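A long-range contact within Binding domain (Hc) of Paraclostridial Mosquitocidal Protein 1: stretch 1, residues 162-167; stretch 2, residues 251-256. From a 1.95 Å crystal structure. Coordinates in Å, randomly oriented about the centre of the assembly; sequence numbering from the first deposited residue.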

ATOM      1  N   SER A 162      -3.620   7.203   6.459  1.00 22.82           N
ATOM      2  CA  SER A 162      -3.960   6.327   7.562  1.00 24.74           C
ATOM      3  C   SER A 162      -4.909   5.222   7.081  1.00 25.56           C
ATOM      4  O   SER A 162      -6.084   5.195   7.449  1.00 25.57           O
ATOM      5  CB  SER A 162      -4.533   7.113   8.718  1.00 25.43           C
ATOM      6  OG  SER A 162      -3.540   7.988   9.223  1.00 27.47           O
ATOM      7  N   SER A 163      -4.352   4.320   6.266  1.00 25.96           N
ATOM      8  CA  SER A 163      -5.069   3.296   5.516  1.00 23.62           C
ATOM      9  C   SER A 163      -4.491   1.895   5.768  1.00 23.55           C
ATOM     10  O   SER A 163      -5.105   0.888   5.353  1.00 24.22           O
ATOM     11  CB  SER A 163      -4.957   3.606   4.059  1.00 23.62           C
ATOM     12  OG  SER A 163      -3.600   3.562   3.663  1.00 23.38           O
ATOM     13  N   ASN A 164      -3.284   1.846   6.350  1.00 21.49           N
ATOM     14  CA  ASN A 164      -2.461   0.643   6.510  1.00 21.60           C
ATOM     15  C   ASN A 164      -1.921   0.119   5.173  1.00 20.45           C
ATOM     16  O   ASN A 164      -1.378  -1.003   5.127  1.00 20.26           O
ATOM     17  CB  ASN A 164      -3.188  -0.495   7.219  1.00 22.44           C
ATOM     18  CG  ASN A 164      -2.236  -1.425   7.940  1.00 21.98           C
ATOM     19  OD1 ASN A 164      -1.235  -0.975   8.487  1.00 24.04           O
ATOM     20  ND2 ASN A 164      -2.537  -2.716   7.940  1.00 19.99           N
ATOM     21  N   ILE A 165      -2.007   0.929   4.113  1.00 20.72           N
ATOM     22  CA  ILE A 165      -1.474   0.589   2.791  1.00 20.50           C
ATOM     23  C   ILE A 165      -0.148   1.332   2.595  1.00 21.17           C
ATOM     24  O   ILE A 165      -0.035   2.497   2.923  1.00 22.06           O
ATOM     25  CB  ILE A 165      -2.495   0.918   1.682  1.00 20.48           C
ATOM     26  CG1 ILE A 165      -3.816   0.179   1.883  1.00 20.42           C
ATOM     27  CG2 ILE A 165      -1.918   0.631   0.299  1.00 20.96           C
ATOM     28  CD1 ILE A 165      -4.969   0.768   1.123  1.00 19.11           C
ATOM     29  N   TRP A 166       0.853   0.646   2.036  1.00 21.69           N
ATOM     30  CA  TRP A 166       2.160   1.273   1.699  1.00 21.17           C
ATOM     31  C   TRP A 166       1.967   2.434   0.716  1.00 20.65           C
ATOM     32  O   TRP A 166       1.434   2.232  -0.372  1.00 21.19           O
ATOM     33  CB  TRP A 166       3.125   0.237   1.116  1.00 20.29           C
ATOM     34  CG  TRP A 166       3.795  -0.612   2.153  1.00 21.45           C
ATOM     35  CD1 TRP A 166       3.531  -1.914   2.469  1.00 21.12           C
ATOM     36  CD2 TRP A 166       4.890  -0.208   2.995  1.00 20.94           C
ATOM     37  NE1 TRP A 166       4.385  -2.342   3.447  1.00 21.64           N
ATOM     38  CE2 TRP A 166       5.234  -1.321   3.786  1.00 21.02           C
ATOM     39  CE3 TRP A 166       5.618   0.978   3.143  1.00 21.49           C
ATOM     40  CZ2 TRP A 166       6.259  -1.275   4.727  1.00 21.71           C
ATOM     41  CZ3 TRP A 166       6.638   1.023   4.074  1.00 21.63           C
ATOM     42  CH2 TRP A 166       6.949  -0.089   4.858  1.00 21.77           C
ATOM     43  N   ARG A 167       2.428   3.624   1.112  1.00 19.77           N
ATOM     44  CA  ARG A 167       2.388   4.835   0.300  1.00 21.22           C
ATOM     45  C   ARG A 167       3.814   5.362   0.104  1.00 21.51           C
ATOM     46  O   ARG A 167       4.619   5.363   1.038  1.00 22.54           O
ATOM     47  CB  ARG A 167       1.600   5.956   0.986  1.00 22.76           C
ATOM     48  CG  ARG A 167       0.173   5.611   1.381  1.00 23.72           C
ATOM     49  CD  ARG A 167      -0.707   5.203   0.220  1.00 24.03           C
ATOM     50  NE  ARG A 167      -2.098   5.183   0.649  1.00 24.90           N
ATOM     51  CZ  ARG A 167      -3.089   4.484   0.095  1.00 26.09           C
ATOM     52  NH1 ARG A 167      -2.898   3.736  -0.986  1.00 23.52           N
ATOM     53  NH2 ARG A 167      -4.287   4.558   0.656  1.00 26.03           N
ATOM     54  N   ASP A 251      -0.031  -7.886  -2.747  1.00 22.22           N
ATOM     55  CA  ASP A 251      -1.218  -7.948  -1.936  1.00 21.95           C
ATOM     56  C   ASP A 251      -1.793  -6.537  -1.752  1.00 22.61           C
ATOM     57  O   ASP A 251      -1.241  -5.547  -2.214  1.00 22.05           O
ATOM     58  CB  ASP A 251      -0.973  -8.685  -0.615  1.00 23.44           C
ATOM     59  CG  ASP A 251      -0.102  -7.978   0.406  1.00 23.56           C
ATOM     60  OD1 ASP A 251       0.039  -6.734   0.322  1.00 23.67           O
ATOM     61  OD2 ASP A 251       0.418  -8.686   1.297  1.00 25.17           O
ATOM     62  N   PHE A 252      -2.955  -6.497  -1.101  1.00 21.35           N
ATOM     63  CA  PHE A 252      -3.766  -5.328  -0.880  1.00 20.89           C
ATOM     64  C   PHE A 252      -2.966  -4.206  -0.193  1.00 21.73           C
ATOM     65  O   PHE A 252      -3.239  -3.007  -0.445  1.00 21.84           O
ATOM     66  CB  PHE A 252      -4.963  -5.745  -0.024  1.00 20.85           C
ATOM     67  CG  PHE A 252      -5.930  -4.631   0.272  1.00 21.50           C
ATOM     68  CD1 PHE A 252      -6.928  -4.308  -0.641  1.00 22.32           C
ATOM     69  CD2 PHE A 252      -5.819  -3.894   1.434  1.00 20.93           C
ATOM     70  CE1 PHE A 252      -7.815  -3.281  -0.378  1.00 23.37           C
ATOM     71  CE2 PHE A 252      -6.703  -2.862   1.694  1.00 22.39           C
ATOM     72  CZ  PHE A 252      -7.707  -2.568   0.800  1.00 25.01           C
ATOM     73  N   TRP A 253      -2.020  -4.593   0.680  1.00 21.47           N
ATOM     74  CA  TRP A 253      -1.224  -3.670   1.457  1.00 21.33           C
ATOM     75  C   TRP A 253      -0.050  -3.105   0.647  1.00 22.70           C
ATOM     76  O   TRP A 253       0.566  -2.122   1.097  1.00 24.38           O
ATOM     77  CB  TRP A 253      -0.694  -4.338   2.726  1.00 21.33           C
ATOM     78  CG  TRP A 253      -1.705  -5.032   3.586  1.00 21.54           C
ATOM     79  CD1 TRP A 253      -1.648  -6.336   3.987  1.00 21.38           C
ATOM     80  CD2 TRP A 253      -2.887  -4.471   4.191  1.00 20.50           C
ATOM     81  NE1 TRP A 253      -2.701  -6.626   4.807  1.00 21.52           N
ATOM     82  CE2 TRP A 253      -3.478  -5.504   4.958  1.00 21.64           C
ATOM     83  CE3 TRP A 253      -3.481  -3.204   4.195  1.00 20.65           C
ATOM     84  CZ2 TRP A 253      -4.662  -5.320   5.677  1.00 21.22           C
ATOM     85  CZ3 TRP A 253      -4.660  -3.024   4.898  1.00 21.85           C
ATOM     86  CH2 TRP A 253      -5.234  -4.067   5.634  1.00 21.17           C
ATOM     87  N   GLY A 254       0.306  -3.756  -0.476  1.00 21.09           N
ATOM     88  CA  GLY A 254       1.453  -3.361  -1.306  1.00 21.68           C
ATOM     89  C   GLY A 254       2.710  -4.200  -1.079  1.00 22.80           C
ATOM     90  O   GLY A 254       3.795  -3.835  -1.586  1.00 22.67           O
ATOM     91  N   GLU A 255       2.561  -5.318  -0.352  1.00 22.00           N
ATOM     92  CA  GLU A 255       3.633  -6.281  -0.085  1.00 22.49           C
ATOM     93  C   GLU A 255       3.572  -7.415  -1.103  1.00 21.70           C
ATOM     94  O   GLU A 255       2.573  -7.592  -1.790  1.00 20.92           O
ATOM     95  CB  GLU A 255       3.550  -6.750   1.366  1.00 22.65           C
ATOM     96  CG  GLU A 255       3.577  -5.565   2.319  1.00 22.71           C
ATOM     97  CD  GLU A 255       4.044  -5.880   3.726  1.00 25.52           C
ATOM     98  OE1 GLU A 255       3.860  -7.024   4.173  1.00 23.71           O
ATOM     99  OE2 GLU A 255       4.575  -4.966   4.372  1.00 24.18           O
ATOM    100  N   PRO A 256       4.684  -8.141  -1.330  1.00 23.49           N
ATOM    101  CA  PRO A 256       4.702  -9.187  -2.352  1.00 22.97           C
ATOM    102  C   PRO A 256       3.608 -10.240  -2.107  1.00 22.92           C
ATOM    103  O   PRO A 256       3.387 -10.652  -0.975  1.00 23.08           O
ATOM    104  CB  PRO A 256       6.112  -9.767  -2.236  1.00 23.78           C
ATOM    105  CG  PRO A 256       6.928  -8.621  -1.669  1.00 22.97           C
ATOM    106  CD  PRO A 256       5.994  -7.953  -0.683  1.00 22.71           C
TER

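Both hydrogen bonds that join these two stretches are donated by a single residue, Trp-166, which uses its backbone at one end and its indole at the other. Its amide N lies 2.9 Å from Trp-253 O, with a nearly straight N-H...O angle of 169°, and its ring nitrogen NE1 lies 2.8 Å from Glu-255 OE2 at 171°. Tryptophan suits the position because its large apolar ring carries one directional donor at the edge; the carboxylate of Glu-255 meets that edge near the ring plane, where the N-H points. The glutamate's CA-to-CB bond runs sideways, but its side chain is long enough to bring the acid to the indole.

Neither backbone forms a helix or strand across this contact. The chains nevertheless come close, with Ile-165 CA 4.5 Å from Trp-253 CA and Trp-166 CA 5.6 Å from Gly-254 CA. Stretch 2 owes its shape to a type I turn from Asp-251 to Gly-254, closed by a bond from Gly-254 N to Asp-251 O at 2.9 Å. Aspartate is well placed at its start, since its short carboxylate can reach forward to amides in the turn and just after it: Asp-251 OD1 accepts from Glu-255 N at 3.0 Å and, more weakly, from Trp-253 N at 3.0 Å and Gly-254 N at 3.1 Å.

Glycine ends the turn for a reason written in its backbone. At phi 100° and psi 11°, a CB would be jammed against the preceding carbonyl oxygen; it would also point toward stretch 1 and sit a tight 3.3 Å from Trp-166 CB.

Trp-253 has the largest area covered by the opposing stretch. Asn-164 ND2 lies over one face of its indole, 3.7 Å from Trp-253 CZ3, while the amide nitrogen is hydrogen-bonded elsewhere in the structure, so its polarity is satisfied. At the ring's edge, Ile-165 CG1 approaches Trp-253 CE3 at 4.1 Å. The same isoleucine reaches Phe-252, with CD1 4.1 Å from Phe-252 CE2, and its branched aliphatic chain thus makes apolar contact with two aromatic residues.

Local bonding also steadies stretch 1. Ser-163 OG accepts from Ile-165 N at 3.1 Å, a bond that a short p-rotamer hydroxyl can make to the backbone two residues on. Between them, Asn-164 adopts a positive phi of 69°, a conformation that asparagine tolerates better than most residues, and its CA-to-CB bond points toward stretch 2.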